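Local coordinates for G-protein alpha subunit Galpha7 (PDB 6NE6) that probably binds and hydrolyses GTP as the nucleotide-switched alpha subunit of a heterotrimeric G protein, at residues F209-K223 against K256-E268. Numbering follows the deposited sequence.
Sequences FDQKCYEDDSTNRMK and KIKNGSRLADTFE. With EDO (1,2-ethanediol), chain H; EDO (1,2-ethanediol), chain D.
Asp210 shares its carboxylate between Lys256 and Ser261, joining two parts of the Ras-like, P-loop GTPase domain: the loop leading into helix 221-235, and the C-terminal end of helix 250-258 with the loop after it. Its OD1 uses the syn lone pair for a salt bridge with Lys256 NZ at 2.8 Å, while OD2 accepts from Ser261 OG at 2.6 Å on its anti side. The Lys256 chain runs extended beyond CG past Phe209, and its ammonium also donates to Ser207 O and, weakly, to Gln211 OE1, so three oxygens surround the charge. Thr266 OG1 donates to Phe209 O at 2.7 Å.

The Phe209 ring is buried beside this cluster, with Asp210 CG over one face and Arg262 O at its edge. With CG between the backbone N and the carbonyl carbon (chi1 71°), it packs between the helix end, CZ 3.7 Å from Ile257 CD1, and the following loop, CD2 3.8 Å from Leu263 CD1. A second cluster forms around Phe267: Met222 SD approaches CE2 of its ring at 3.6 Å in an oblique Met-aromatic contact, and Lys223 CG packs near CE1. Leu226 of helix 221-235 and Met287 of helix 277-291 also touch the Phe267 side chain.

Further out, a Schellman motif at Gly260 ends helix 250-258; its bonds, Ser261 N to Lys256 O and Gly260 N to Ile257 O, hold Ser261 beside the Lys256 turn. Asn220 N-caps helix 221-235, its OD1 accepting from Lys223 N in the carbonyl plane. The same amide links the cap to the interface, because Asn220 ND2, at 2.9 Å, reaches Phe209 O from the face of its carbonyl plane opposite Thr266 OG1.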
loop_
_atom_site.group_PDB
_atom_site.type_symbol
_atom_site.label_atom_id
_atom_site.label_comp_id
_atom_site.label_asym_id
_atom_site.label_seq_id
_atom_site.Cartn_x
_atom_site.Cartn_y
_atom_site.Cartn_z
ATOM N N PHE A 209 0.120 2.048 -12.714
ATOM C CA PHE A 209 0.304 2.630 -14.040
ATOM C C PHE A 209 -1.023 2.943 -14.733
ATOM O O PHE A 209 -1.047 3.781 -15.638
ATOM C CB PHE A 209 1.148 1.695 -14.925
ATOM C CG PHE A 209 0.447 0.431 -15.354
ATOM C CD1 PHE A 209 0.561 -0.730 -14.601
ATOM C CD2 PHE A 209 -0.313 0.389 -16.533
ATOM C CE1 PHE A 209 -0.068 -1.904 -14.994
ATOM C CE2 PHE A 209 -0.942 -0.780 -16.937
ATOM C CZ PHE A 209 -0.827 -1.931 -16.176
ATOM N N ASP A 210 -2.112 2.288 -14.342
ATOM C CA ASP A 210 -3.396 2.482 -15.015
ATOM C C ASP A 210 -4.427 3.123 -14.092
ATOM O O ASP A 210 -5.631 2.999 -14.330
ATOM C CB ASP A 210 -3.917 1.163 -15.604
ATOM C CG ASP A 210 -4.196 0.098 -14.543
ATOM O OD1 ASP A 210 -3.990 0.368 -13.346
ATOM O OD2 ASP A 210 -4.630 -1.022 -14.900
ATOM N N GLN A 211 -3.977 3.850 -13.066
ATOM C CA GLN A 211 -4.883 4.453 -12.098
ATOM C C GLN A 211 -4.761 5.968 -12.096
ATOM O O GLN A 211 -3.725 6.525 -12.452
ATOM C CB GLN A 211 -4.604 3.939 -10.688
ATOM C CG GLN A 211 -4.999 2.499 -10.479
ATOM C CD GLN A 211 -4.417 1.955 -9.198
ATOM O OE1 GLN A 211 -3.549 1.097 -9.223
ATOM N NE2 GLN A 211 -4.889 2.467 -8.063
ATOM N N LYS A 212 -5.836 6.622 -11.648
ATOM C CA LYS A 212 -5.892 8.070 -11.481
ATOM C C LYS A 212 -5.612 8.459 -10.029
ATOM O O LYS A 212 -5.942 7.724 -9.092
ATOM C CB LYS A 212 -7.271 8.597 -11.889
ATOM C CG LYS A 212 -7.649 8.309 -13.326
ATOM C CD LYS A 212 -6.653 8.955 -14.274
ATOM C CE LYS A 212 -7.052 8.799 -15.741
ATOM N NZ LYS A 212 -5.999 9.417 -16.607
ATOM N N CYS A 213 -5.052 9.657 -9.851
ATOM C CA CYS A 213 -4.715 10.139 -8.515
ATOM C C CYS A 213 -5.952 10.321 -7.650
ATOM O O CYS A 213 -5.948 9.970 -6.462
ATOM C CB CYS A 213 -3.965 11.467 -8.604
ATOM S SG CYS A 213 -2.299 11.267 -9.221
ATOM N N TYR A 214 -6.995 10.932 -8.211
ATOM C CA TYR A 214 -8.227 11.216 -7.492
ATOM C C TYR A 214 -9.412 10.969 -8.405
ATOM O O TYR A 214 -9.293 10.998 -9.636
ATOM C CB TYR A 214 -8.293 12.673 -7.015
ATOM C CG TYR A 214 -7.174 13.076 -6.110
ATOM C CD1 TYR A 214 -7.229 12.807 -4.750
ATOM C CD2 TYR A 214 -6.054 13.737 -6.613
ATOM C CE1 TYR A 214 -6.196 13.175 -3.914
ATOM C CE2 TYR A 214 -5.019 14.114 -5.781
ATOM C CZ TYR A 214 -5.096 13.831 -4.432
ATOM O OH TYR A 214 -4.061 14.200 -3.601
ATOM N N GLU A 215 -10.584 10.808 -7.791
ATOM C CA GLU A 215 -11.780 10.577 -8.591
ATOM C C GLU A 215 -12.087 11.765 -9.500
ATOM O O GLU A 215 -12.528 11.578 -10.638
ATOM C CB GLU A 215 -12.968 10.261 -7.684
ATOM C CG GLU A 215 -14.291 10.053 -8.431
ATOM C CD GLU A 215 -14.292 8.851 -9.383
ATOM O OE1 GLU A 215 -13.378 7.997 -9.312
ATOM O OE2 GLU A 215 -15.230 8.756 -10.207
ATOM N N ASP A 216 -11.845 12.993 -9.029
ATOM C CA ASP A 216 -12.161 14.198 -9.802
ATOM C C ASP A 216 -10.921 14.814 -10.444
ATOM O O ASP A 216 -10.788 16.038 -10.535
ATOM C CB ASP A 216 -12.878 15.224 -8.920
ATOM C CG ASP A 216 -11.981 15.792 -7.823
ATOM O OD1 ASP A 216 -11.067 15.085 -7.364
ATOM O OD2 ASP A 216 -12.206 16.950 -7.406
ATOM N N ASP A 217 -9.989 13.983 -10.902
ATOM C CA ASP A 217 -8.779 14.474 -11.534
ATOM C C ASP A 217 -8.355 13.435 -12.564
ATOM O O ASP A 217 -8.622 12.244 -12.397
ATOM C CB ASP A 217 -7.688 14.740 -10.478
ATOM C CG ASP A 217 -6.586 15.667 -10.979
ATOM O OD1 ASP A 217 -5.748 15.214 -11.786
ATOM O OD2 ASP A 217 -6.551 16.851 -10.567
ATOM N N SER A 218 -7.736 13.893 -13.648
ATOM C CA SER A 218 -7.290 12.985 -14.701
ATOM C C SER A 218 -5.818 12.609 -14.589
ATOM O O SER A 218 -5.338 11.811 -15.399
ATOM C CB SER A 218 -7.559 13.600 -16.084
ATOM O OG SER A 218 -8.953 13.622 -16.369
ATOM N N THR A 219 -5.096 13.146 -13.609
ATOM C CA THR A 219 -3.664 12.870 -13.494
ATOM C C THR A 219 -3.424 11.388 -13.238
ATOM O O THR A 219 -4.068 10.779 -12.381
ATOM C CB THR A 219 -3.053 13.702 -12.366
ATOM O OG1 THR A 219 -3.306 15.096 -12.598
ATOM C CG2 THR A 219 -1.539 13.478 -12.282
ATOM N N ASN A 220 -2.510 10.801 -14.008
ATOM C CA ASN A 220 -2.151 9.402 -13.839
ATOM C C ASN A 220 -1.235 9.231 -12.633
ATOM O O ASN A 220 -0.303 10.013 -12.435
ATOM C CB ASN A 220 -1.460 8.897 -15.104
ATOM C CG ASN A 220 -0.961 7.481 -14.964
ATOM O OD1 ASN A 220 0.190 7.250 -14.593
ATOM N ND2 ASN A 220 -1.827 6.517 -15.264
ATOM N N ARG A 221 -1.483 8.174 -11.840
ATOM C CA ARG A 221 -0.730 7.987 -10.598
ATOM C C ARG A 221 0.757 7.766 -10.860
ATOM O O ARG A 221 1.605 8.290 -10.129
ATOM C CB ARG A 221 -1.280 6.805 -9.801
ATOM C CG ARG A 221 -2.598 7.091 -9.098
ATOM C CD ARG A 221 -2.881 6.049 -8.013
ATOM N NE ARG A 221 -4.195 6.284 -7.398
ATOM C CZ ARG A 221 -4.628 5.659 -6.308
ATOM N NH1 ARG A 221 -3.851 4.765 -5.705
ATOM N NH2 ARG A 221 -5.832 5.937 -5.817
ATOM N N MET A 222 1.094 6.939 -11.854
ATOM C CA MET A 222 2.504 6.661 -12.094
ATOM C C MET A 222 3.221 7.876 -12.662
ATOM O O MET A 222 4.380 8.138 -12.309
ATOM C CB MET A 222 2.661 5.452 -13.019
ATOM C CG MET A 222 4.118 5.046 -13.191
ATOM S SD MET A 222 4.327 3.451 -14.003
ATOM C CE MET A 222 3.986 2.344 -12.635
ATOM N N LYS A 223 2.556 8.638 -13.540
ATOM C CA LYS A 223 3.171 9.870 -14.030
ATOM C C LYS A 223 3.432 10.836 -12.890
ATOM O O LYS A 223 4.479 11.499 -12.856
ATOM C CB LYS A 223 2.300 10.523 -15.099
ATOM C CG LYS A 223 2.277 9.698 -16.374
ATOM C CD LYS A 223 1.489 10.363 -17.475
ATOM C CE LYS A 223 1.534 9.495 -18.718
ATOM N NZ LYS A 223 0.719 10.084 -19.810
ATOM N N LYS A 256 -2.165 -7.486 -13.627
ATOM C CA LYS A 256 -2.794 -6.473 -14.476
ATOM C C LYS A 256 -2.339 -6.612 -15.924
ATOM O O LYS A 256 -3.158 -6.572 -16.849
ATOM C CB LYS A 256 -2.479 -5.064 -13.953
ATOM C CG LYS A 256 -3.255 -4.673 -12.708
ATOM C CD LYS A 256 -3.065 -3.173 -12.432
ATOM C CE LYS A 256 -3.900 -2.722 -11.250
ATOM N NZ LYS A 256 -3.848 -1.235 -11.097
ATOM N N ILE A 257 -1.029 -6.769 -16.138
ATOM C CA ILE A 257 -0.508 -6.916 -17.498
ATOM C C ILE A 257 -1.020 -8.206 -18.128
ATOM O O ILE A 257 -1.484 -8.216 -19.275
ATOM C CB ILE A 257 1.031 -6.875 -17.496
ATOM C CG1 ILE A 257 1.542 -5.516 -16.992
ATOM C CG2 ILE A 257 1.580 -7.260 -18.885
ATOM C CD1 ILE A 257 1.301 -4.341 -17.941
ATOM N N LYS A 258 -0.942 -9.320 -17.386
ATOM C CA LYS A 258 -1.438 -10.580 -17.936
ATOM C C LYS A 258 -2.933 -10.519 -18.241
ATOM O O LYS A 258 -3.404 -11.203 -19.153
ATOM C CB LYS A 258 -1.138 -11.735 -16.980
ATOM C CG LYS A 258 0.350 -12.066 -16.898
ATOM C CD LYS A 258 0.621 -13.308 -16.055
ATOM C CE LYS A 258 2.100 -13.682 -16.115
ATOM N NZ LYS A 258 2.434 -14.905 -15.323
ATOM N N ASN A 259 -3.694 -9.715 -17.498
ATOM C CA ASN A 259 -5.138 -9.666 -17.693
ATOM C C ASN A 259 -5.571 -8.655 -18.743
ATOM O O ASN A 259 -6.773 -8.490 -18.957
ATOM C CB ASN A 259 -5.840 -9.375 -16.367
ATOM C CG ASN A 259 -5.834 -10.572 -15.457
ATOM O OD1 ASN A 259 -5.628 -11.695 -15.915
ATOM N ND2 ASN A 259 -6.068 -10.351 -14.168
ATOM N N GLY A 260 -4.634 -7.979 -19.397
ATOM C CA GLY A 260 -4.951 -7.145 -20.536
ATOM C C GLY A 260 -4.909 -5.642 -20.324
ATOM O O GLY A 260 -5.308 -4.910 -21.230
ATOM N N SER A 261 -4.453 -5.150 -19.169
ATOM C CA SER A 261 -4.268 -3.713 -18.990
ATOM C C SER A 261 -2.936 -3.314 -19.617
ATOM O O SER A 261 -1.883 -3.790 -19.185
ATOM C CB SER A 261 -4.299 -3.334 -17.508
ATOM O OG SER A 261 -4.295 -1.907 -17.373
ATOM N N ARG A 262 -2.977 -2.450 -20.632
ATOM C CA ARG A 262 -1.815 -2.213 -21.487
ATOM C C ARG A 262 -1.003 -1.029 -20.984
ATOM O O ARG A 262 -1.545 0.062 -20.789
ATOM C CB ARG A 262 -2.255 -1.953 -22.929
ATOM C CG ARG A 262 -3.122 -3.054 -23.531
ATOM C CD ARG A 262 -3.550 -2.709 -24.954
ATOM N NE ARG A 262 -2.404 -2.496 -25.831
ATOM C CZ ARG A 262 -2.102 -1.335 -26.412
ATOM N NH1 ARG A 262 -2.872 -0.266 -26.224
ATOM N NH2 ARG A 262 -1.032 -1.245 -27.191
ATOM N N LEU A 263 0.298 -1.240 -20.791
ATOM C CA LEU A 263 1.144 -0.136 -20.344
ATOM C C LEU A 263 1.116 1.010 -21.350
ATOM O O LEU A 263 1.122 2.184 -20.962
ATOM C CB LEU A 263 2.574 -0.624 -20.133
ATOM C CG LEU A 263 3.557 0.403 -19.589
ATOM C CD1 LEU A 263 3.073 0.890 -18.218
ATOM C CD2 LEU A 263 4.954 -0.230 -19.489
ATOM N N ALA A 264 1.054 0.684 -22.646
ATOM C CA ALA A 264 1.101 1.694 -23.700
ATOM C C ALA A 264 -0.111 2.616 -23.700
ATOM O O ALA A 264 -0.052 3.690 -24.316
ATOM C CB ALA A 264 1.232 1.025 -25.069
ATOM N N ASP A 265 -1.209 2.221 -23.049
ATOM C CA ASP A 265 -2.357 3.110 -22.922
ATOM C C ASP A 265 -2.094 4.254 -21.955
ATOM O O ASP A 265 -2.826 5.250 -21.986
ATOM C CB ASP A 265 -3.597 2.325 -22.488
ATOM C CG ASP A 265 -4.253 1.590 -23.645
ATOM O OD1 ASP A 265 -4.055 2.008 -24.806
ATOM O OD2 ASP A 265 -4.974 0.600 -23.404
ATOM N N THR A 266 -1.088 4.127 -21.089
ATOM C CA THR A 266 -0.584 5.216 -20.261
ATOM C C THR A 266 0.688 5.841 -20.815
ATOM O O THR A 266 0.822 7.065 -20.810
ATOM C CB THR A 266 -0.286 4.728 -18.842
ATOM O OG1 THR A 266 -1.456 4.115 -18.290
ATOM C CG2 THR A 266 0.156 5.909 -17.964
ATOM N N PHE A 267 1.645 5.023 -21.247
ATOM C CA PHE A 267 2.949 5.502 -21.706
ATOM C C PHE A 267 3.122 5.144 -23.179
ATOM O O PHE A 267 3.542 4.031 -23.516
ATOM C CB PHE A 267 4.068 4.916 -20.851
ATOM C CG PHE A 267 4.025 5.373 -19.418
ATOM C CD1 PHE A 267 4.543 6.606 -19.060
ATOM C CD2 PHE A 267 3.456 4.577 -18.437
ATOM C CE1 PHE A 267 4.497 7.035 -17.757
ATOM C CE2 PHE A 267 3.413 5.004 -17.130
ATOM C CZ PHE A 267 3.929 6.240 -16.793
ATOM N N GLU A 268 2.826 6.107 -24.053
ATOM C CA GLU A 268 2.889 5.864 -25.488
ATOM C C GLU A 268 4.291 5.512 -25.962
ATOM O O GLU A 268 4.434 4.936 -27.044
ATOM C CB GLU A 268 2.385 7.091 -26.246
ATOM C CG GLU A 268 0.908 7.384 -26.033
ATOM C CD GLU A 268 0.392 8.441 -26.994
ATOM O OE1 GLU A 268 1.170 8.878 -27.868
ATOM O OE2 GLU A 268 -0.790 8.831 -26.880
HETATM C C1 EDO H . -13.108 13.638 -13.732
HETATM O O1 EDO H . -13.767 13.993 -14.955
HETATM C C2 EDO H . -11.630 13.404 -14.010
HETATM O O2 EDO H . -11.073 14.572 -14.624
HETATM C C1 EDO D . -6.653 3.698 -2.718
HETATM O O1 EDO D . -5.624 4.598 -3.153
HETATM C C2 EDO D . -8.008 4.232 -3.162
HETATM O O2 EDO D . -8.032 4.295 -4.594
#